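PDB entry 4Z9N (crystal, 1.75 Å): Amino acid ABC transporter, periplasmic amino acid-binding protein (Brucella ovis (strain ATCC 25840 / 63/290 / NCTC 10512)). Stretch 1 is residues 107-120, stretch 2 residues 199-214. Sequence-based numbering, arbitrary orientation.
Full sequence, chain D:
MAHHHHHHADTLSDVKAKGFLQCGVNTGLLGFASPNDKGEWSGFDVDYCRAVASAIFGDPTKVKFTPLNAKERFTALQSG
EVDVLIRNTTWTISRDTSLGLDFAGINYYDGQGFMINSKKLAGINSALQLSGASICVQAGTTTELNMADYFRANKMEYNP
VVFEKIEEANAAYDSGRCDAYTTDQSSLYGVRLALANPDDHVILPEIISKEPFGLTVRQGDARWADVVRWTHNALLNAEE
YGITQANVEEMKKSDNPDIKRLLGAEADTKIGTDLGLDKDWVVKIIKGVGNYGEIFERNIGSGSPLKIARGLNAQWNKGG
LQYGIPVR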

# COMPACT_ATOMS: atom_id res chain seq x y z
N ASN D 107 -2.00 4.86 7.29
CA ASN D 107 -3.30 4.94 7.93
C ASN D 107 -4.07 6.21 7.53
O ASN D 107 -5.24 6.34 7.84
CB ASN D 107 -3.17 4.81 9.47
CG ASN D 107 -2.46 5.98 10.14
OD1 ASN D 107 -1.68 6.72 9.54
ND2 ASN D 107 -2.70 6.11 11.44
N TYR D 108 -3.42 7.12 6.82
CA TYR D 108 -4.13 8.30 6.36
C TYR D 108 -3.37 8.92 5.19
O TYR D 108 -2.22 9.33 5.37
CB TYR D 108 -4.28 9.33 7.51
CG TYR D 108 -5.20 10.47 7.15
CD1 TYR D 108 -4.72 11.57 6.45
CD2 TYR D 108 -6.54 10.44 7.47
CE1 TYR D 108 -5.55 12.61 6.09
CE2 TYR D 108 -7.38 11.46 7.12
CZ TYR D 108 -6.88 12.54 6.42
OH TYR D 108 -7.72 13.56 6.06
N TYR D 109 -3.99 8.96 4.01
CA TYR D 109 -3.41 9.65 2.86
C TYR D 109 -3.74 11.13 2.95
O TYR D 109 -4.90 11.48 2.96
CB TYR D 109 -3.94 9.10 1.54
CG TYR D 109 -3.58 7.66 1.27
CD1 TYR D 109 -4.37 6.63 1.77
CD2 TYR D 109 -2.45 7.32 0.54
CE1 TYR D 109 -4.06 5.30 1.54
CE2 TYR D 109 -2.12 6.00 0.30
CZ TYR D 109 -2.93 5.00 0.81
OH TYR D 109 -2.62 3.68 0.57
N ASP D 110 -2.72 11.98 3.02
CA ASP D 110 -2.95 13.43 3.09
C ASP D 110 -2.12 14.14 2.01
O ASP D 110 -1.46 13.50 1.19
CB ASP D 110 -2.58 13.95 4.48
CG ASP D 110 -3.44 15.13 4.91
OD1 ASP D 110 -4.18 15.67 4.06
OD2 ASP D 110 -3.37 15.49 6.11
N GLY D 111 -2.19 15.47 2.00
CA GLY D 111 -1.40 16.28 1.09
C GLY D 111 -1.19 17.63 1.74
O GLY D 111 -1.98 18.02 2.61
N GLN D 112 -0.15 18.35 1.35
CA GLN D 112 0.16 19.65 1.96
C GLN D 112 -0.72 20.77 1.43
O GLN D 112 -0.97 20.85 0.22
CB GLN D 112 1.63 20.00 1.73
CG GLN D 112 2.07 21.35 2.26
CD GLN D 112 3.58 21.49 2.22
OE1 GLN D 112 4.30 20.51 2.01
NE2 GLN D 112 4.08 22.71 2.42
N GLY D 113 -1.18 21.64 2.33
CA GLY D 113 -1.98 22.78 1.94
C GLY D 113 -1.59 24.05 2.69
O GLY D 113 -0.60 24.06 3.44
N PHE D 114 -2.35 25.11 2.44
CA PHE D 114 -2.11 26.43 3.03
C PHE D 114 -3.37 26.98 3.68
O PHE D 114 -4.47 26.81 3.15
CB PHE D 114 -1.63 27.42 1.97
CG PHE D 114 -0.32 27.06 1.36
CD1 PHE D 114 -0.27 26.21 0.26
CD2 PHE D 114 0.86 27.54 1.91
CE1 PHE D 114 0.94 25.87 -0.30
CE2 PHE D 114 2.08 27.20 1.36
CZ PHE D 114 2.12 26.36 0.25
N MET D 115 -3.22 27.64 4.82
CA MET D 115 -4.36 28.25 5.52
C MET D 115 -4.11 29.73 5.74
O MET D 115 -2.98 30.13 6.07
CB MET D 115 -4.60 27.53 6.84
CG MET D 115 -5.84 28.00 7.60
SD MET D 115 -6.25 26.86 8.95
CE MET D 115 -4.86 27.12 10.05
N ILE D 116 -5.15 30.54 5.57
CA ILE D 116 -5.08 31.98 5.82
C ILE D 116 -6.24 32.43 6.68
O ILE D 116 -7.26 31.75 6.78
CB ILE D 116 -5.07 32.80 4.52
CG1 ILE D 116 -6.34 32.51 3.71
CG2 ILE D 116 -3.81 32.55 3.71
CD1 ILE D 116 -6.69 33.56 2.69
N ASN D 117 -6.09 33.60 7.28
CA ASN D 117 -7.21 34.27 7.92
C ASN D 117 -7.90 35.09 6.85
O ASN D 117 -7.36 36.11 6.42
CB ASN D 117 -6.75 35.14 9.09
CG ASN D 117 -7.90 35.76 9.84
OD1 ASN D 117 -8.85 36.27 9.24
ND2 ASN D 117 -7.86 35.68 11.17
N SER D 118 -9.08 34.66 6.43
CA SER D 118 -9.79 35.30 5.33
C SER D 118 -10.33 36.67 5.73
O SER D 118 -10.69 37.48 4.87
CB SER D 118 -10.94 34.41 4.83
OG SER D 118 -11.89 34.18 5.85
N LYS D 119 -10.38 36.94 7.03
CA LYS D 119 -10.79 38.25 7.50
C LYS D 119 -9.62 39.24 7.36
O LYS D 119 -9.83 40.41 7.02
CB LYS D 119 -11.28 38.18 8.95
N LYS D 120 -8.39 38.78 7.61
CA LYS D 120 -7.22 39.65 7.46
C LYS D 120 -6.73 39.68 6.02
O LYS D 120 -6.26 40.71 5.53
CB LYS D 120 -6.09 39.19 8.37
CG LYS D 120 -6.49 39.07 9.82
CD LYS D 120 -5.31 38.70 10.68
CE LYS D 120 -5.74 38.63 12.14
NZ LYS D 120 -4.58 38.49 13.04
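Stretch 2, residues 199-214: DDHVILPEIISKEPFG

Stretch 2 lies antiparallel to stretch 1 through two separate strands, joined by a non-strand segment where water 1 bridges the chains. Strand 201-203 lies against strand 112-117 at 157° between N-to-C directions, axes 4.7 Å apart at closest; strand 211-214 meets strand 108-110 at 155° and 4.5 Å. In the first pairing, I116 and V202 exchange two hydrogen bonds, I116 N to V202 O at 3.0 Å and V202 N to I116 O at 2.9 Å, while M115 faces I203 and N117 faces H201, each pair with CA atoms 4.4 Å apart. Two further hydrogen bonds flank these pairs: S118 N to D200 O and L204 N to F114 O, both 2.9 Å. Water 1 accepts from F114 N (2.9 Å) and donates to L204 O (2.7 Å) and E206 O (2.5 Å). I208 N then reaches Q112 O at 2.9 Å, and S209 OG takes Q112 N at 3.0 Å. G111, lacking a CB, lets I207 CG2 and S209 O come close; an ideal CB would clash with both. D110 and E211 restore the pairing, D110 N to E211 O at 2.9 Å and E211 N to D110 O at 2.7 Å. Apolar side chains pack across the pairing, F114 CE1 3.9 Å from I208 CD1 and Y108 CB 3.8 Å from F213 CD2.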

# COMPACT_ATOMS: atom_id res chain seq x y z
N ASP D 199 -13.34 30.09 12.95
CA ASP D 199 -14.20 30.37 11.79
C ASP D 199 -13.64 31.38 10.79
O ASP D 199 -14.09 31.43 9.65
CB ASP D 199 -15.57 30.87 12.27
CG ASP D 199 -16.44 29.75 12.81
OD1 ASP D 199 -16.09 28.57 12.61
OD2 ASP D 199 -17.49 30.05 13.42
N ASP D 200 -12.68 32.20 11.21
CA ASP D 200 -12.10 33.18 10.30
C ASP D 200 -11.04 32.58 9.38
O ASP D 200 -10.50 33.28 8.52
CB ASP D 200 -11.49 34.34 11.08
CG ASP D 200 -12.51 35.08 11.94
OD1 ASP D 200 -12.11 36.04 12.62
OD2 ASP D 200 -13.70 34.70 11.93
N HIS D 201 -10.74 31.29 9.55
CA HIS D 201 -9.63 30.68 8.80
C HIS D 201 -10.09 29.75 7.69
O HIS D 201 -10.96 28.90 7.87
CB HIS D 201 -8.70 29.94 9.77
CG HIS D 201 -8.08 30.85 10.79
ND1 HIS D 201 -6.85 31.45 10.61
CD2 HIS D 201 -8.55 31.30 11.98
CE1 HIS D 201 -6.58 32.21 11.65
NE2 HIS D 201 -7.59 32.13 12.50
N VAL D 202 -9.47 29.93 6.53
CA VAL D 202 -9.83 29.21 5.33
C VAL D 202 -8.66 28.36 4.87
O VAL D 202 -7.54 28.86 4.79
CB VAL D 202 -10.27 30.17 4.21
CG1 VAL D 202 -10.50 29.41 2.91
CG2 VAL D 202 -11.54 30.90 4.62
N ILE D 203 -8.92 27.09 4.58
CA ILE D 203 -7.91 26.25 3.93
C ILE D 203 -8.08 26.41 2.43
O ILE D 203 -9.16 26.15 1.89
CB ILE D 203 -8.05 24.79 4.36
CG1 ILE D 203 -7.87 24.66 5.87
CG2 ILE D 203 -7.07 23.90 3.59
CD1 ILE D 203 -8.22 23.27 6.42
N LEU D 204 -7.03 26.87 1.76
CA LEU D 204 -7.09 27.16 0.34
C LEU D 204 -7.18 25.85 -0.43
O LEU D 204 -6.83 24.80 0.11
CB LEU D 204 -5.88 28.00 -0.11
CG LEU D 204 -5.77 29.36 0.59
CD1 LEU D 204 -4.47 30.07 0.26
CD2 LEU D 204 -6.96 30.24 0.24
N PRO D 205 -7.65 25.91 -1.69
CA PRO D 205 -7.92 24.66 -2.42
C PRO D 205 -6.68 23.85 -2.78
O PRO D 205 -6.77 22.63 -2.88
CB PRO D 205 -8.62 25.15 -3.69
CG PRO D 205 -9.08 26.54 -3.40
CD PRO D 205 -8.05 27.09 -2.47
N GLU D 206 -5.54 24.51 -2.99
CA GLU D 206 -4.37 23.82 -3.54
C GLU D 206 -3.77 22.76 -2.61
O GLU D 206 -3.59 22.98 -1.41
CB GLU D 206 -3.27 24.84 -3.89
CG GLU D 206 -3.54 25.66 -5.17
CD GLU D 206 -4.53 26.80 -4.97
OE1 GLU D 206 -4.92 27.07 -3.81
OE2 GLU D 206 -4.90 27.44 -5.98
N ILE D 207 -3.47 21.60 -3.19
CA ILE D 207 -2.75 20.53 -2.50
C ILE D 207 -1.45 20.33 -3.24
O ILE D 207 -1.48 19.96 -4.42
CB ILE D 207 -3.56 19.24 -2.45
CG1 ILE D 207 -4.85 19.48 -1.66
CG2 ILE D 207 -2.71 18.08 -1.89
CD1 ILE D 207 -5.86 18.39 -1.79
N ILE D 208 -0.31 20.55 -2.58
CA ILE D 208 0.94 20.65 -3.32
C ILE D 208 1.86 19.45 -3.14
O ILE D 208 2.98 19.47 -3.64
CB ILE D 208 1.71 21.94 -2.96
CG1 ILE D 208 2.26 21.88 -1.53
CG2 ILE D 208 0.81 23.16 -3.14
CD1 ILE D 208 3.35 22.94 -1.23
N SER D 209 1.41 18.41 -2.44
CA SER D 209 2.27 17.24 -2.22
C SER D 209 1.45 16.02 -1.91
O SER D 209 0.27 16.13 -1.59
CB SER D 209 3.23 17.49 -1.06
OG SER D 209 2.50 17.49 0.16
N LYS D 210 2.08 14.85 -2.00
CA LYS D 210 1.54 13.62 -1.44
C LYS D 210 2.13 13.42 -0.05
O LYS D 210 3.35 13.47 0.14
CB LYS D 210 1.88 12.43 -2.33
CG LYS D 210 1.13 12.43 -3.66
CD LYS D 210 1.55 11.23 -4.52
CE LYS D 210 2.91 11.49 -5.15
NZ LYS D 210 3.16 10.42 -6.22
N GLU D 211 1.26 13.20 0.94
CA GLU D 211 1.72 12.99 2.31
C GLU D 211 1.03 11.77 2.92
O GLU D 211 0.08 11.89 3.70
CB GLU D 211 1.47 14.23 3.20
CG GLU D 211 1.97 15.53 2.62
CD GLU D 211 3.45 15.83 2.88
OE1 GLU D 211 4.14 15.08 3.60
OE2 GLU D 211 3.92 16.87 2.35
N PRO D 212 1.48 10.58 2.53
CA PRO D 212 0.91 9.37 3.14
C PRO D 212 1.46 9.14 4.55
O PRO D 212 2.66 8.92 4.74
CB PRO D 212 1.34 8.27 2.15
CG PRO D 212 2.64 8.80 1.55
CD PRO D 212 2.40 10.29 1.42
N PHE D 213 0.58 9.20 5.56
CA PHE D 213 1.00 9.02 6.96
C PHE D 213 1.28 7.54 7.19
O PHE D 213 0.41 6.71 6.93
CB PHE D 213 -0.09 9.48 7.94
CG PHE D 213 -0.37 10.97 7.90
CD1 PHE D 213 0.37 11.82 7.09
CD2 PHE D 213 -1.37 11.51 8.71
CE1 PHE D 213 0.11 13.20 7.06
CE2 PHE D 213 -1.65 12.89 8.68
CZ PHE D 213 -0.89 13.73 7.86
N GLY D 214 2.48 7.22 7.66
CA GLY D 214 2.90 5.83 7.77
C GLY D 214 3.08 5.31 9.18
O GLY D 214 3.45 6.05 10.08
O HOH W 1 -4.15 24.85 0.19
O HOH W 2 -9.74 37.43 12.59